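Local coordinates for phosphate binding protein (PDB 4JWO) that probably takes part in phosphate transport across the cytoplasmic membrane as a phosphate-binding protein of the PstS family, at residues V146-V160 and K252-C266. Numbering follows the deposited sequence.
Sequences VVINPANTFAECMTV and KLKAVKISDGKKAVC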
# COMPACT_ATOMS: atom_id res chain seq x y z
N VAL A 146 2.30 10.54 -7.63
CA VAL A 146 1.97 10.89 -9.01
C VAL A 146 3.05 11.85 -9.48
O VAL A 146 3.40 12.81 -8.77
CB VAL A 146 0.61 11.58 -9.08
CG1 VAL A 146 0.33 12.07 -10.48
CG2 VAL A 146 -0.47 10.60 -8.61
N VAL A 147 3.62 11.58 -10.65
CA VAL A 147 4.72 12.39 -11.14
C VAL A 147 4.44 12.96 -12.52
O VAL A 147 3.73 12.37 -13.32
CB VAL A 147 6.04 11.57 -11.19
CG1 VAL A 147 6.49 11.19 -9.79
CG2 VAL A 147 5.87 10.31 -12.06
N ILE A 148 4.98 14.14 -12.76
CA ILE A 148 4.97 14.76 -14.07
C ILE A 148 6.40 15.11 -14.47
O ILE A 148 7.33 15.01 -13.65
CB ILE A 148 4.06 16.00 -14.10
CG1 ILE A 148 4.42 16.97 -12.98
CG2 ILE A 148 2.60 15.57 -13.98
CD1 ILE A 148 3.57 18.26 -12.94
N ASN A 149 6.60 15.50 -15.72
CA ASN A 149 7.92 15.90 -16.16
C ASN A 149 8.23 17.24 -15.53
O ASN A 149 7.33 18.06 -15.36
CB ASN A 149 7.92 16.01 -17.68
CG ASN A 149 9.28 16.29 -18.24
OD1 ASN A 149 9.70 17.45 -18.34
ND2 ASN A 149 9.99 15.23 -18.61
N PRO A 150 9.50 17.48 -15.15
CA PRO A 150 9.79 18.76 -14.49
C PRO A 150 9.45 19.98 -15.34
O PRO A 150 9.25 21.06 -14.77
CB PRO A 150 11.29 18.68 -14.23
CG PRO A 150 11.54 17.21 -14.05
CD PRO A 150 10.67 16.58 -15.12
N ALA A 151 9.39 19.83 -16.67
CA ALA A 151 9.06 20.95 -17.55
C ALA A 151 7.57 21.33 -17.49
O ALA A 151 7.17 22.37 -18.01
CB ALA A 151 9.46 20.65 -18.98
N ASN A 152 6.76 20.48 -16.87
CA ASN A 152 5.34 20.74 -16.67
C ASN A 152 5.15 21.67 -15.47
O ASN A 152 5.42 21.29 -14.34
CB ASN A 152 4.62 19.40 -16.42
CG ASN A 152 3.11 19.53 -16.32
OD1 ASN A 152 2.58 20.56 -15.89
ND2 ASN A 152 2.40 18.47 -16.71
N THR A 153 4.69 22.90 -15.72
CA THR A 153 4.49 23.84 -14.62
C THR A 153 3.02 24.16 -14.38
O THR A 153 2.69 25.02 -13.55
CB THR A 153 5.24 25.15 -14.85
OG1 THR A 153 4.85 25.69 -16.12
CG2 THR A 153 6.76 24.91 -14.84
N PHE A 154 2.13 23.48 -15.11
CA PHE A 154 0.71 23.76 -15.00
C PHE A 154 -0.05 22.73 -14.16
O PHE A 154 -1.11 23.03 -13.62
CB PHE A 154 0.06 23.90 -16.39
CG PHE A 154 0.17 22.66 -17.24
CD1 PHE A 154 -0.77 21.65 -17.14
CD2 PHE A 154 1.24 22.50 -18.11
CE1 PHE A 154 -0.66 20.50 -17.90
CE2 PHE A 154 1.35 21.36 -18.89
CZ PHE A 154 0.40 20.36 -18.78
N ALA A 155 0.47 21.50 -14.07
CA ALA A 155 -0.21 20.44 -13.31
C ALA A 155 0.46 20.13 -11.98
O ALA A 155 0.42 18.99 -11.51
CB ALA A 155 -0.34 19.17 -14.15
N GLU A 156 1.04 21.15 -11.35
CA GLU A 156 1.81 20.95 -10.13
C GLU A 156 0.98 20.50 -8.93
O GLU A 156 1.49 19.87 -8.01
CB GLU A 156 2.65 22.18 -9.79
CG GLU A 156 3.71 22.44 -10.85
CD GLU A 156 4.65 23.55 -10.47
OE1 GLU A 156 4.38 24.22 -9.45
OE2 GLU A 156 5.66 23.75 -11.19
N CYS A 157 -0.31 20.85 -8.96
CA CYS A 157 -1.26 20.39 -7.96
C CYS A 157 -2.48 19.84 -8.69
O CYS A 157 -3.00 20.49 -9.60
CB CYS A 157 -1.70 21.52 -7.03
SG CYS A 157 -2.90 20.89 -5.81
N MSE A 158 -2.91 18.63 -8.33
CA MSE A 158 -4.07 18.02 -8.97
C MSE A 158 -4.99 17.45 -7.92
O MSE A 158 -4.55 17.14 -6.82
CB MSE A 158 -3.64 16.91 -9.93
CG MSE A 158 -2.74 17.42 -11.05
SE MSE A 158 -2.17 16.03 -12.26
CE MSE A 158 -3.88 15.62 -13.07
N THR A 159 -6.26 17.31 -8.28
CA THR A 159 -7.24 16.73 -7.36
C THR A 159 -7.38 15.25 -7.63
O THR A 159 -7.07 14.77 -8.72
CB THR A 159 -8.62 17.40 -7.51
OG1 THR A 159 -9.15 17.11 -8.81
CG2 THR A 159 -8.51 18.90 -7.34
N VAL A 160 -7.88 14.52 -6.64
CA VAL A 160 -8.24 13.13 -6.84
C VAL A 160 -9.28 13.03 -7.96
O VAL A 160 -9.19 12.15 -8.81
CB VAL A 160 -8.76 12.49 -5.54
CG1 VAL A 160 -9.43 11.15 -5.82
CG2 VAL A 160 -7.61 12.32 -4.57
N LYS A 252 15.03 14.44 -11.07
CA LYS A 252 14.65 14.24 -12.46
C LYS A 252 13.14 14.18 -12.67
O LYS A 252 12.66 14.12 -13.80
CB LYS A 252 15.27 12.94 -13.00
CG LYS A 252 16.79 12.90 -12.88
CD LYS A 252 17.36 11.58 -13.39
CE LYS A 252 16.75 10.40 -12.66
NZ LYS A 252 15.82 9.64 -13.54
N LEU A 253 12.40 14.19 -11.57
CA LEU A 253 10.94 14.07 -11.59
C LEU A 253 10.31 15.20 -10.78
O LEU A 253 10.93 15.76 -9.88
CB LEU A 253 10.52 12.74 -10.96
CG LEU A 253 11.01 11.44 -11.59
CD1 LEU A 253 10.75 10.30 -10.62
CD2 LEU A 253 10.29 11.20 -12.91
N LYS A 254 9.05 15.50 -11.08
CA LYS A 254 8.29 16.45 -10.27
C LYS A 254 7.12 15.69 -9.64
O LYS A 254 6.29 15.13 -10.35
CB LYS A 254 7.81 17.62 -11.14
CG LYS A 254 6.91 18.61 -10.41
CD LYS A 254 6.59 19.82 -11.29
CE LYS A 254 7.81 20.68 -11.54
NZ LYS A 254 7.50 21.87 -12.39
N ALA A 255 7.06 15.66 -8.31
CA ALA A 255 5.93 15.01 -7.66
C ALA A 255 4.76 15.97 -7.65
O ALA A 255 4.89 17.14 -7.25
CB ALA A 255 6.28 14.58 -6.23
N VAL A 256 3.61 15.48 -8.10
CA VAL A 256 2.38 16.27 -8.08
C VAL A 256 1.86 16.40 -6.66
O VAL A 256 1.81 15.42 -5.90
CB VAL A 256 1.32 15.60 -8.98
CG1 VAL A 256 -0.03 16.32 -8.87
CG2 VAL A 256 1.81 15.58 -10.43
N LYS A 257 1.50 17.62 -6.28
CA LYS A 257 0.85 17.84 -4.99
C LYS A 257 -0.62 17.43 -5.12
O LYS A 257 -1.23 17.68 -6.15
CB LYS A 257 0.97 19.30 -4.59
CG LYS A 257 2.41 19.78 -4.54
CD LYS A 257 2.48 21.25 -4.18
CE LYS A 257 3.91 21.68 -3.90
NZ LYS A 257 4.80 21.47 -5.08
N ILE A 258 -1.16 16.80 -4.08
CA ILE A 258 -2.46 16.14 -4.17
C ILE A 258 -3.53 16.78 -3.28
O ILE A 258 -3.34 16.93 -2.07
CB ILE A 258 -2.34 14.64 -3.84
CG1 ILE A 258 -1.35 13.94 -4.79
CG2 ILE A 258 -3.71 13.93 -3.90
CD1 ILE A 258 -1.82 13.88 -6.24
N SER A 259 -4.66 17.15 -3.89
CA SER A 259 -5.82 17.61 -3.14
C SER A 259 -6.90 16.55 -3.17
O SER A 259 -7.14 15.95 -4.21
CB SER A 259 -6.38 18.89 -3.74
OG SER A 259 -5.46 19.96 -3.58
N ASP A 260 -7.57 16.34 -2.04
CA ASP A 260 -8.59 15.30 -1.96
C ASP A 260 -10.03 15.80 -1.80
O ASP A 260 -10.96 15.01 -1.67
CB ASP A 260 -8.25 14.28 -0.85
CG ASP A 260 -8.47 14.83 0.55
OD1 ASP A 260 -8.67 16.05 0.72
OD2 ASP A 260 -8.43 14.01 1.51
N GLY A 261 -10.22 17.12 -1.81
CA GLY A 261 -11.55 17.68 -1.66
C GLY A 261 -12.04 17.69 -0.22
O GLY A 261 -13.16 18.11 0.07
N LYS A 262 -11.20 17.21 0.69
CA LYS A 262 -11.53 17.22 2.11
C LYS A 262 -10.54 18.11 2.86
O LYS A 262 -10.60 19.33 2.75
CB LYS A 262 -11.53 15.80 2.68
CG LYS A 262 -12.43 14.82 1.94
CD LYS A 262 -12.15 13.39 2.37
CE LYS A 262 -12.68 12.39 1.36
NZ LYS A 262 -12.12 11.03 1.58
N LYS A 263 -9.63 17.50 3.61
CA LYS A 263 -8.67 18.27 4.39
C LYS A 263 -7.33 18.46 3.68
O LYS A 263 -6.53 19.31 4.05
CB LYS A 263 -8.44 17.61 5.76
CG LYS A 263 -9.59 17.81 6.74
N ALA A 264 -7.08 17.66 2.64
CA ALA A 264 -5.82 17.72 1.92
C ALA A 264 -5.89 18.73 0.78
O ALA A 264 -6.62 18.53 -0.20
CB ALA A 264 -5.45 16.34 1.39
N VAL A 265 -5.14 19.82 0.90
CA VAL A 265 -5.08 20.80 -0.17
C VAL A 265 -3.65 20.90 -0.69
O VAL A 265 -2.76 21.38 0.01
CB VAL A 265 -5.55 22.19 0.30
CG1 VAL A 265 -5.57 23.18 -0.86
CG2 VAL A 265 -6.93 22.08 0.94
N CYS A 266 -3.44 20.43 -1.92
CA CYS A 266 -2.13 20.49 -2.59
C CYS A 266 -0.98 20.03 -1.68
O CYS A 266 -0.03 20.76 -1.43
CB CYS A 266 -1.86 21.89 -3.17
SG CYS A 266 -3.07 22.38 -4.44
O HOH W 1 2.27 12.69 -5.63
O HOH W 2 4.28 19.67 -8.02
O HOH W 3 3.83 23.52 -6.79
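The carboxylate of E156 receives K254 on the anti side of OE2, with NZ 2.9 Å from OE2 and 31° out of the carboxylate plane; a water joins OE1 to NZ of K257. K254 NZ also donates to P150 O (3.1 Å), tilted from its carbonyl plane, and to N152 O (2.9 Å), from above the carbonyl plane of N152. N152 OD1 sits 3.2 Å above the F154 ring, over its centre, while accepting from F154 N and A155 N. Lysine suits its place: the aliphatic chain passes I148, CD against CD1, then bends at CG-CD (chi3 -68°), and the ammonium has N-H donors for two carbonyls and a carboxylate. With K254 cut back to an alanine, E156 is likely to lose its salt-bridge mate, and both carbonyls this donor. In this PBP-superfamily domain, strand 254-259 of the mixed sheet pairs antiparallel with the end of strand 134-148, then parallel with strand 157-159. Between these pairings, branched V256 suits a buried site with neighbours on two fronts: CG2 packs on I148 CG2 (3.6 Å), CG1 on M158 CG (3.6 Å). Farther along, the C157-C266 disulfide (chi3 -94°) covalently ties the segments; beside it the S259 hydroxyl accepts from C266 N through OG (2.7 Å).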